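Local coordinates for protein Dhd127_a (Synthetic construct, PDB 6DLM) that pairs with the designed partner chain Dhd127_b to form a de novo coiled-coil heterodimer, probably meant to associate selectively with that partner, at residues V60-V63 with R64-H67; L8-L11 with A12-Q16; L25-E28 with S29-V33; S15-L18 with V19-E23. One frame throughout, in Å; residues are numbered along the deposited sequence. Where two conformers were deposited one is given.

Interaction 1: V60-V63 with R64-H67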
loop_
_atom_site.group_PDB
_atom_site.type_symbol
_atom_site.label_atom_id
_atom_site.label_comp_id
_atom_site.label_asym_id
_atom_site.label_seq_id
_atom_site.Cartn_x
_atom_site.Cartn_y
_atom_site.Cartn_z
ATOM N N VAL A 60 -3.190 -6.449 1.767
ATOM C CA VAL A 60 -3.268 -6.732 0.352
ATOM C C VAL A 60 -3.915 -8.105 0.102
ATOM O O VAL A 60 -4.732 -8.232 -0.781
ATOM C CB VAL A 60 -1.885 -6.685 -0.302
ATOM C CG1 VAL A 60 -1.972 -7.147 -1.745
ATOM C CG2 VAL A 60 -1.317 -5.281 -0.204
ATOM N N ARG A 61 -3.578 -9.104 0.904
ATOM C CA ARG A 61 -4.197 -10.411 0.723
ATOM C C ARG A 61 -5.714 -10.351 0.928
ATOM O O ARG A 61 -6.452 -10.903 0.135
ATOM C CB ARG A 61 -3.594 -11.438 1.683
ATOM C CG ARG A 61 -2.193 -11.875 1.312
ATOM C CD ARG A 61 -1.752 -13.086 2.124
ATOM N NE ARG A 61 -1.473 -12.754 3.516
ATOM C CZ ARG A 61 -0.285 -12.380 3.967
ATOM N NH1 ARG A 61 0.740 -12.288 3.140
ATOM N NH2 ARG A 61 -0.123 -12.102 5.245
ATOM N N GLU A 62 -6.186 -9.667 1.970
ATOM C CA GLU A 62 -7.621 -9.543 2.183
ATOM C C GLU A 62 -8.323 -8.791 1.038
ATOM O O GLU A 62 -9.444 -9.130 0.697
ATOM C CB GLU A 62 -7.952 -8.906 3.531
ATOM C CG GLU A 62 -9.442 -8.909 3.852
ATOM C CD GLU A 62 -10.095 -10.282 3.753
ATOM O OE1 GLU A 62 -9.431 -11.291 4.024
ATOM O OE2 GLU A 62 -11.287 -10.344 3.403
ATOM N N VAL A 63 -7.665 -7.792 0.463
ATOM C CA VAL A 63 -8.266 -7.054 -0.627
ATOM C C VAL A 63 -8.497 -8.009 -1.785
ATOM O O VAL A 63 -9.523 -7.970 -2.433
ATOM C CB VAL A 63 -7.372 -5.890 -1.093
ATOM C CG1 VAL A 63 -7.876 -5.332 -2.408
ATOM C CG2 VAL A 63 -7.311 -4.813 -0.022
ATOM N N ARG A 64 -7.524 -8.867 -2.044
ATOM C CA ARG A 64 -7.665 -9.836 -3.120
ATOM C C ARG A 64 -8.807 -10.826 -2.831
ATOM O O ARG A 64 -9.482 -11.277 -3.742
ATOM C CB ARG A 64 -6.334 -10.528 -3.402
ATOM C CG ARG A 64 -5.295 -9.560 -3.946
ATOM C CD ARG A 64 -4.071 -10.259 -4.514
ATOM N NE ARG A 64 -3.449 -9.484 -5.590
ATOM C CZ ARG A 64 -2.289 -8.856 -5.476
ATOM N NH1 ARG A 64 -1.626 -8.909 -4.341
ATOM N NH2 ARG A 64 -1.796 -8.178 -6.490
ATOM N N GLU A 65 -8.931 -11.240 -1.576
ATOM C CA GLU A 65 -10.005 -12.153 -1.196
ATOM C C GLU A 65 -11.347 -11.447 -1.437
ATOM O O GLU A 65 -12.280 -12.063 -1.906
ATOM C CB GLU A 65 -9.896 -12.578 0.261
ATOM C CG GLU A 65 -8.686 -13.433 0.563
ATOM C CD GLU A 65 -8.804 -14.849 0.039
ATOM O OE1 GLU A 65 -9.883 -15.251 -0.419
ATOM O OE2 GLU A 65 -7.796 -15.568 0.091
ATOM N N THR A 66 -11.417 -10.167 -1.117
ATOM C CA THR A 66 -12.631 -9.405 -1.353
ATOM C C THR A 66 -12.955 -9.355 -2.859
ATOM O O THR A 66 -14.106 -9.483 -3.246
ATOM C CB THR A 66 -12.516 -7.993 -0.766
ATOM O OG1 THR A 66 -12.215 -8.089 0.627
ATOM C CG2 THR A 66 -13.807 -7.240 -0.956
ATOM N N HIS A 67 -11.942 -9.186 -3.699
ATOM C CA HIS A 67 -12.185 -9.223 -5.139
ATOM C C HIS A 67 -12.745 -10.596 -5.539
ATOM O O HIS A 67 -13.670 -10.662 -6.321
ATOM C CB HIS A 67 -10.904 -8.979 -5.933
ATOM C CG HIS A 67 -10.335 -7.611 -5.756
ATOM N ND1 HIS A 67 -9.023 -7.310 -6.048
ATOM C CD2 HIS A 67 -10.893 -6.465 -5.311
ATOM C CE1 HIS A 67 -8.801 -6.035 -5.793
ATOM N NE2 HIS A 67 -9.920 -5.499 -5.350
HETATM O O HOH W 1 -13.792 -9.224 2.561
#
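E62 and T66 carry the polar part of this contact, one helical turn apart. The carbonyl oxygen E62 O takes two hydrogen bonds: T66 N lies 2.9 Å from E62 O, and T66 OG1 lies 3.0 Å from E62 O on the opposite face of the carbonyl plane. With OG1 beside its own backbone N and anti to the carbonyl carbon (chi1 -56°), the hydroxyl turns back along the helix, standing above the plane of E62 O rather than on a lone pair. A water donates to both T66 OG1 and E62 OE2, and the bend of E62 at chi2 (53°) brings its carboxylate round to meet that water. The remaining backbone bonds run from R64 N to V60 O, E65 N to R61 O and H67 N to V63 O.

H67 packs its ring alongside V63. V63 O sits 3.4 Å from H67 CG, over the centre of one ring face, and V63 CG1 is 3.6 Å from H67 CE1. H67 NE2 hydrogen-bonds to Q15 of the Dhd127_b chain; a leucine in place of H67 would probably leave that glutamine without this buried polar partner.

The charged ends look elsewhere: in the conformer described, one of two, R64 NH1 makes a salt bridge with E23 of the Dhd127_b chain, so that bond is less certain, while E65 pairs with R68. Valines for packing, together with a buried histidine bonded across the chain boundary, are consistent with the hydrogen-bond networks built into the cores of designed helical heterodimers.

Interaction 2: L8-L11 with A12-Q16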
loop_
_atom_site.group_PDB
_atom_site.type_symbol
_atom_site.label_atom_id
_atom_site.label_comp_id
_atom_site.label_asym_id
_atom_site.label_seq_id
_atom_site.Cartn_x
_atom_site.Cartn_y
_atom_site.Cartn_z
ATOM N N LEU A 8 -18.901 -4.089 -1.910
ATOM C CA LEU A 8 -18.308 -2.907 -2.532
ATOM C C LEU A 8 -17.945 -1.841 -1.498
ATOM O O LEU A 8 -16.891 -1.246 -1.579
ATOM C CB LEU A 8 -19.224 -2.343 -3.607
ATOM C CG LEU A 8 -19.407 -3.318 -4.767
ATOM C CD1 LEU A 8 -20.421 -2.779 -5.759
ATOM C CD2 LEU A 8 -18.079 -3.591 -5.445
ATOM N N LYS A 9 -18.823 -1.578 -0.539
ATOM C CA LYS A 9 -18.479 -0.654 0.529
ATOM C C LYS A 9 -17.312 -1.200 1.391
ATOM O O LYS A 9 -16.443 -0.440 1.776
ATOM C CB LYS A 9 -19.707 -0.317 1.372
ATOM C CG LYS A 9 -20.694 0.585 0.647
ATOM C CD LYS A 9 -21.999 0.707 1.413
ATOM C CE LYS A 9 -22.761 1.954 1.023
ATOM N NZ LYS A 9 -22.687 2.202 -0.438
ATOM N N GLU A 10 -17.300 -2.497 1.702
ATOM C CA GLU A 10 -16.206 -3.087 2.457
ATOM C C GLU A 10 -14.907 -2.939 1.667
ATOM O O GLU A 10 -13.874 -2.626 2.236
ATOM C CB GLU A 10 -16.486 -4.562 2.760
ATOM C CG GLU A 10 -15.357 -5.264 3.501
ATOM C CD GLU A 10 -15.770 -6.575 4.165
ATOM O OE1 GLU A 10 -14.890 -7.431 4.362
ATOM O OE2 GLU A 10 -16.951 -6.737 4.498
ATOM N N LEU A 11 -14.961 -3.147 0.357
ATOM C CA LEU A 11 -13.780 -2.986 -0.459
ATOM C C LEU A 11 -13.263 -1.541 -0.380
ATOM O O LEU A 11 -12.103 -1.323 -0.301
ATOM C CB LEU A 11 -14.084 -3.367 -1.902
ATOM C CG LEU A 11 -12.934 -3.279 -2.870
ATOM C CD1 LEU A 11 -11.742 -4.070 -2.376
ATOM C CD2 LEU A 11 -13.343 -3.749 -4.250
ATOM N N ALA A 12 -14.167 -0.574 -0.409
ATOM C CA ALA A 12 -13.756 0.811 -0.252
ATOM C C ALA A 12 -13.108 1.018 1.132
ATOM O O ALA A 12 -12.096 1.692 1.232
ATOM C CB ALA A 12 -14.934 1.744 -0.428
ATOM N N ASP A 13 -13.675 0.422 2.170
ATOM C CA ASP A 13 -13.091 0.551 3.495
ATOM C C ASP A 13 -11.668 -0.022 3.529
ATOM O O ASP A 13 -10.761 0.620 4.034
ATOM C CB ASP A 13 -13.916 -0.241 4.503
ATOM C CG ASP A 13 -15.212 0.441 4.890
ATOM O OD1 ASP A 13 -15.417 1.614 4.561
ATOM O OD2 ASP A 13 -16.018 -0.230 5.545
ATOM N N LEU A 14 -11.491 -1.218 2.988
ATOM C CA LEU A 14 -10.173 -1.842 2.938
ATOM C C LEU A 14 -9.167 -1.049 2.093
ATOM O O LEU A 14 -8.017 -0.912 2.474
ATOM C CB LEU A 14 -10.267 -3.263 2.392
ATOM C CG LEU A 14 -11.156 -4.223 3.173
ATOM C CD1 LEU A 14 -11.251 -5.558 2.454
ATOM C CD2 LEU A 14 -10.629 -4.415 4.581
ATOM N N SER A 15 -9.601 -0.537 0.956
ATOM C CA SER A 15 -8.694 0.235 0.122
ATOM C C SER A 15 -8.191 1.494 0.832
ATOM O O SER A 15 -7.005 1.768 0.817
ATOM C CB SER A 15 -9.381 0.612 -1.184
ATOM O OG SER A 15 -9.797 -0.547 -1.874
ATOM N N GLN A 16 -9.085 2.239 1.466
ATOM C CA GLN A 16 -8.666 3.432 2.196
ATOM C C GLN A 16 -7.711 3.077 3.347
ATOM O O GLN A 16 -6.720 3.746 3.545
ATOM C CB GLN A 16 -9.873 4.198 2.725
ATOM C CG GLN A 16 -10.772 4.720 1.626
ATOM C CD GLN A 16 -11.810 5.689 2.142
ATOM O OE1 GLN A 16 -12.515 5.401 3.093
ATOM N NE2 GLN A 16 -11.908 6.842 1.505
#
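S15 has its OG beside its own backbone N, anti to the carbonyl carbon (chi1 -59°), and this swings the hydroxyl back one turn onto L11. There S15 OG hydrogen-bonds L11 O at 2.9 Å. S15 N bonds the same oxygen from the other face of the carbonyl plane, so two donors grip L11 O, the hydroxyl lying well above that plane. L11 itself sends CG anti to its N (chi1 -179°), beside its carbonyl carbon, and its CD1 comes within 4.1 Å of S15 OG. Next to this polar grip, L14 lays its branch against the preceding turn, with CG 3.3 Å from E10 O.

On the outer side D13 CG comes 3.5 Å from K9 O. K9 extends away to a salt bridge with E72 of the Dhd127_b chain. Backbone bonds A12 N to L8 O, D13 N to K9 O and L14 N to E10 O complete the turn.

L8 and L11 pack on I70 of helix 44-73, L14 packs on T66, and S15 OG also takes part in a weak hydrogen bond with Q15 of the Dhd127_b chain. A serine bonded back to its own helix amid leucines is thus set into the seam of a heterodimeric coiled coil.

Interaction 3: L25-E28 with S29-V33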
loop_
_atom_site.group_PDB
_atom_site.type_symbol
_atom_site.label_atom_id
_atom_site.label_comp_id
_atom_site.label_asym_id
_atom_site.label_seq_id
_atom_site.Cartn_x
_atom_site.Cartn_y
_atom_site.Cartn_z
ATOM N N LEU A 25 3.862 4.003 6.332
ATOM C CA LEU A 25 5.132 3.347 6.103
ATOM C C LEU A 25 6.122 4.264 5.378
ATOM O O LEU A 25 7.284 4.324 5.762
ATOM C CB LEU A 25 4.912 2.081 5.281
ATOM C CG LEU A 25 6.164 1.397 4.737
ATOM C CD1 LEU A 25 7.100 1.013 5.864
ATOM C CD2 LEU A 25 5.791 0.175 3.917
ATOM N N VAL A 26 5.681 4.999 4.361
ATOM C CA VAL A 26 6.589 5.882 3.659
ATOM C C VAL A 26 7.138 6.947 4.609
ATOM O O VAL A 26 8.291 7.306 4.524
ATOM C CB VAL A 26 5.921 6.499 2.430
ATOM C CG1 VAL A 26 6.844 7.500 1.773
ATOM C CG2 VAL A 26 5.544 5.393 1.465
ATOM N N ARG A 27 6.282 7.499 5.457
ATOM C CA ARG A 27 6.735 8.500 6.409
ATOM C C ARG A 27 7.692 7.924 7.451
ATOM O O ARG A 27 8.706 8.487 7.698
ATOM C CB ARG A 27 5.567 9.187 7.119
ATOM C CG ARG A 27 4.588 9.928 6.239
ATOM C CD ARG A 27 3.605 10.774 7.069
ATOM N NE ARG A 27 3.436 10.126 8.347
ATOM C CZ ARG A 27 2.424 9.352 8.692
ATOM N NH1 ARG A 27 1.381 9.187 7.890
ATOM N NH2 ARG A 27 2.460 8.772 9.886
ATOM N N GLU A 28 7.332 6.796 8.030
ATOM C CA GLU A 28 8.183 6.175 9.026
ATOM C C GLU A 28 9.544 5.751 8.457
ATOM O O GLU A 28 10.560 5.946 9.093
ATOM C CB GLU A 28 7.480 4.997 9.670
ATOM C CG GLU A 28 6.257 5.415 10.465
ATOM C CD GLU A 28 5.799 4.350 11.439
ATOM O OE1 GLU A 28 6.580 3.420 11.720
ATOM O OE2 GLU A 28 4.655 4.449 11.925
ATOM N N SER A 29 9.554 5.193 7.256
ATOM C CA SER A 29 10.818 4.770 6.663
ATOM C C SER A 29 11.768 5.963 6.465
ATOM O O SER A 29 12.952 5.835 6.712
ATOM C CB SER A 29 10.594 3.994 5.365
ATOM O OG SER A 29 10.285 4.846 4.301
ATOM N N GLU A 30 11.247 7.108 6.058
ATOM C CA GLU A 30 12.100 8.279 5.907
ATOM C C GLU A 30 12.742 8.675 7.252
ATOM O O GLU A 30 13.906 9.034 7.297
ATOM C CB GLU A 30 11.319 9.459 5.355
ATOM C CG GLU A 30 12.190 10.669 5.090
ATOM C CD GLU A 30 11.467 11.735 4.298
ATOM O OE1 GLU A 30 10.239 11.827 4.432
ATOM O OE2 GLU A 30 12.124 12.466 3.550
ATOM N N ARG A 31 11.966 8.591 8.318
ATOM C CA ARG A 31 12.467 8.888 9.651
ATOM C C ARG A 31 13.580 7.930 10.078
ATOM O O ARG A 31 14.547 8.358 10.681
ATOM C CB ARG A 31 11.326 8.915 10.652
ATOM C CG ARG A 31 10.463 10.138 10.440
ATOM C CD ARG A 31 9.581 10.413 11.630
ATOM N NE ARG A 31 8.396 9.580 11.634
ATOM C CZ ARG A 31 7.239 9.955 11.109
ATOM N NH1 ARG A 31 6.195 9.154 11.164
ATOM N NH2 ARG A 31 7.138 11.132 10.525
ATOM N N VAL A 32 13.447 6.651 9.754
ATOM C CA VAL A 32 14.506 5.696 10.064
ATOM C C VAL A 32 15.791 6.085 9.319
ATOM O O VAL A 32 16.865 5.984 9.879
ATOM C CB VAL A 32 14.123 4.245 9.756
ATOM C CG1 VAL A 32 15.295 3.321 10.034
ATOM C CG2 VAL A 32 12.932 3.847 10.602
ATOM N N VAL A 33 15.659 6.578 8.097
ATOM C CA VAL A 33 16.834 7.014 7.361
ATOM C C VAL A 33 17.523 8.141 8.141
ATOM O O VAL A 33 18.740 8.133 8.270
ATOM C CB VAL A 33 16.480 7.512 5.957
ATOM C CG1 VAL A 33 17.717 8.066 5.279
ATOM C CG2 VAL A 33 15.879 6.384 5.132
HETATM O O HOH W 2 8.477 10.035 3.654
HETATM O O HOH W 3 8.779 11.319 7.053
#
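R27 and R31 run side by side along the outer face of the helix, pointing the same way, with their guanidinium planes 37° apart. R31 NH1 comes 4.0 Å from R27 NH2, at the edge of the R27 group; R27 was modelled in two conformers, so this approach of like charges is doubtful in detail. R27 O lies over the centre of one face of the R31 guanidinium, 4.0 Å from R31 CZ. E28 crosses R31 at a slant and touches it with CG, 3.8 Å from R31 NH1, while its carboxylate pairs with R24 in a salt bridge.

S29 faces the other way. Its OG sits between the backbone N and the carbonyl carbon (chi1 77°), 3.2 Å from V26 O, though which acceptor takes its proton is unsettled; Q29 of the Dhd127_b chain also hydrogen-bonds to OG. E30 stretches out, and two waters tie its OE1 to V26 O and R27 O, whose backbone bonds to E30 N and R31 N are both weak. E30 OE2 meets K54 of the Dhd127_b chain in a salt bridge.

The chemistry is therefore divided: the arginine approach, if real, would probably be unfavourable, offset perhaps slightly by R27 O, while S29 and E30 bond to the partner chain.

Interaction 4: S15-L18 with V19-E23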
loop_
_atom_site.group_PDB
_atom_site.type_symbol
_atom_site.label_atom_id
_atom_site.label_comp_id
_atom_site.label_asym_id
_atom_site.label_seq_id
_atom_site.Cartn_x
_atom_site.Cartn_y
_atom_site.Cartn_z
ATOM N N SER A 15 -9.601 -0.537 0.956
ATOM C CA SER A 15 -8.694 0.235 0.122
ATOM C C SER A 15 -8.191 1.494 0.832
ATOM O O SER A 15 -7.005 1.768 0.817
ATOM C CB SER A 15 -9.381 0.612 -1.184
ATOM O OG SER A 15 -9.797 -0.547 -1.874
ATOM N N GLN A 16 -9.085 2.239 1.466
ATOM C CA GLN A 16 -8.666 3.432 2.196
ATOM C C GLN A 16 -7.711 3.077 3.347
ATOM O O GLN A 16 -6.720 3.746 3.545
ATOM C CB GLN A 16 -9.873 4.198 2.725
ATOM C CG GLN A 16 -10.772 4.720 1.626
ATOM C CD GLN A 16 -11.810 5.689 2.142
ATOM O OE1 GLN A 16 -12.515 5.401 3.093
ATOM N NE2 GLN A 16 -11.908 6.842 1.505
ATOM N N HIS A 17 -8.008 2.007 4.061
ATOM C CA HIS A 17 -7.136 1.568 5.138
ATOM C C HIS A 17 -5.740 1.212 4.593
ATOM O O HIS A 17 -4.739 1.608 5.156
ATOM C CB HIS A 17 -7.757 0.352 5.817
ATOM C CG HIS A 17 -6.830 -0.364 6.743
ATOM N ND1 HIS A 17 -6.271 -1.583 6.437
ATOM C CD2 HIS A 17 -6.366 -0.036 7.969
ATOM C CE1 HIS A 17 -5.503 -1.977 7.433
ATOM N NE2 HIS A 17 -5.540 -1.055 8.374
ATOM N N LEU A 18 -5.701 0.511 3.475
ATOM C CA LEU A 18 -4.436 0.142 2.864
ATOM C C LEU A 18 -3.628 1.393 2.467
ATOM O O LEU A 18 -2.432 1.443 2.684
ATOM C CB LEU A 18 -4.714 -0.735 1.654
ATOM C CG LEU A 18 -3.580 -1.294 0.815
ATOM C CD1 LEU A 18 -2.565 -2.061 1.643
ATOM C CD2 LEU A 18 -4.194 -2.188 -0.244
ATOM N N VAL A 19 -4.279 2.390 1.893
ATOM C CA VAL A 19 -3.570 3.612 1.534
ATOM C C VAL A 19 -3.025 4.363 2.756
ATOM O O VAL A 19 -1.906 4.826 2.731
ATOM C CB VAL A 19 -4.444 4.554 0.694
ATOM C CG1 VAL A 19 -3.718 5.855 0.424
ATOM C CG2 VAL A 19 -4.822 3.886 -0.608
ATOM N N ARG A 20 -3.812 4.479 3.821
ATOM C CA ARG A 20 -3.316 5.159 5.011
ATOM C C ARG A 20 -2.068 4.485 5.595
ATOM O O ARG A 20 -1.121 5.162 5.946
ATOM C CB ARG A 20 -4.390 5.255 6.097
ATOM C CG ARG A 20 -5.579 6.121 5.720
ATOM C CD ARG A 20 -6.546 6.282 6.890
ATOM N NE ARG A 20 -7.132 5.018 7.314
ATOM C CZ ARG A 20 -8.313 4.565 6.916
ATOM N NH1 ARG A 20 -9.049 5.267 6.072
ATOM N NH2 ARG A 20 -8.758 3.405 7.353
ATOM N N LEU A 21 -2.083 3.154 5.629
ATOM C CA LEU A 21 -0.956 2.373 6.127
ATOM C C LEU A 21 0.286 2.571 5.272
ATOM O O LEU A 21 1.381 2.716 5.775
ATOM C CB LEU A 21 -1.293 0.891 6.091
ATOM C CG LEU A 21 -2.031 0.265 7.254
ATOM C CD1 LEU A 21 -1.773 -1.232 7.215
ATOM C CD2 LEU A 21 -1.552 0.842 8.574
ATOM N N LEU A 22 0.093 2.562 3.964
ATOM C CA LEU A 22 1.197 2.762 3.031
ATOM C C LEU A 22 1.782 4.155 3.252
ATOM O O LEU A 22 2.989 4.305 3.324
ATOM C CB LEU A 22 0.752 2.654 1.580
ATOM C CG LEU A 22 0.350 1.262 1.114
ATOM C CD1 LEU A 22 -0.487 1.353 -0.144
ATOM C CD2 LEU A 22 1.584 0.414 0.873
ATOM N N GLU A 23 0.923 5.155 3.382
ATOM C CA GLU A 23 1.404 6.511 3.635
ATOM C C GLU A 23 2.182 6.556 4.963
ATOM O O GLU A 23 3.195 7.231 5.042
ATOM C CB GLU A 23 0.253 7.523 3.619
ATOM C CG GLU A 23 -0.433 7.627 2.269
ATOM C CD GLU A 23 -1.708 8.463 2.293
ATOM O OE1 GLU A 23 -1.926 9.226 1.344
ATOM O OE2 GLU A 23 -2.490 8.352 3.251
HETATM O O HOH W 4 -11.792 4.742 5.698
#
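L21 lies over one face of the H17 ring in a CH-pi contact, its CG 4.3 Å from the ring centroid and 26° off the ring normal, while R20 NH2 approaches the edge near the ring plane. The R20 guanidinium is laid down on the backbone of the turn before it. One of its faces receives both H17 CA, 3.3 Å from R20 NH2, and Q16 O, each offset toward the rim. At its edge, in plane, a water accepts from R20 NH1 at 2.8 Å and donates to Q16 OE1, bridging the two side chains.

Torsions explain both poses. H17 places CG anti to its N (chi1 168°), turning one ring face to L21; R20 bends at chi3 (-63°), which folds its end back over Q16 and H17. Losing the imidazole to an alanine here would probably take away the ring face that meets CG and CD1 of L21 and open a gap beside that leucine.

On the inner side L18 and L22 meet, CG of L18 being 4.2 Å from CD1 of L22, and L22 CG rests 3.2 Å from L18 O. Both leucines pack on L56 of helix 44-73 and on I22 of the Dhd127_b chain, whereas E23 reaches out to a salt bridge with R61 of that chain. Leucines within and a charged, hydrated flank outside form the amphipathic pattern of a coiled-coil helix.

How the interactions relate
From the N terminus, interaction 2 comes first on helix 3-37. Interaction 4 begins where it ends, sharing S15 and Q16, and interaction 3 follows farther along the same helix; interaction 1 waits on helix 44-73. Each is local to consecutive turns, so none closes a long loop and none nests in or crosses another. The hairpin connection brings helix 44-73 back, and interaction 1 lands against interaction 2 through T66 with L14 and H67 with L11, and against interaction 4 through V60 and V63 with L18. Interaction 3 lies toward the hairpin end, its centre about 26 Å from those of interactions 1 and 2.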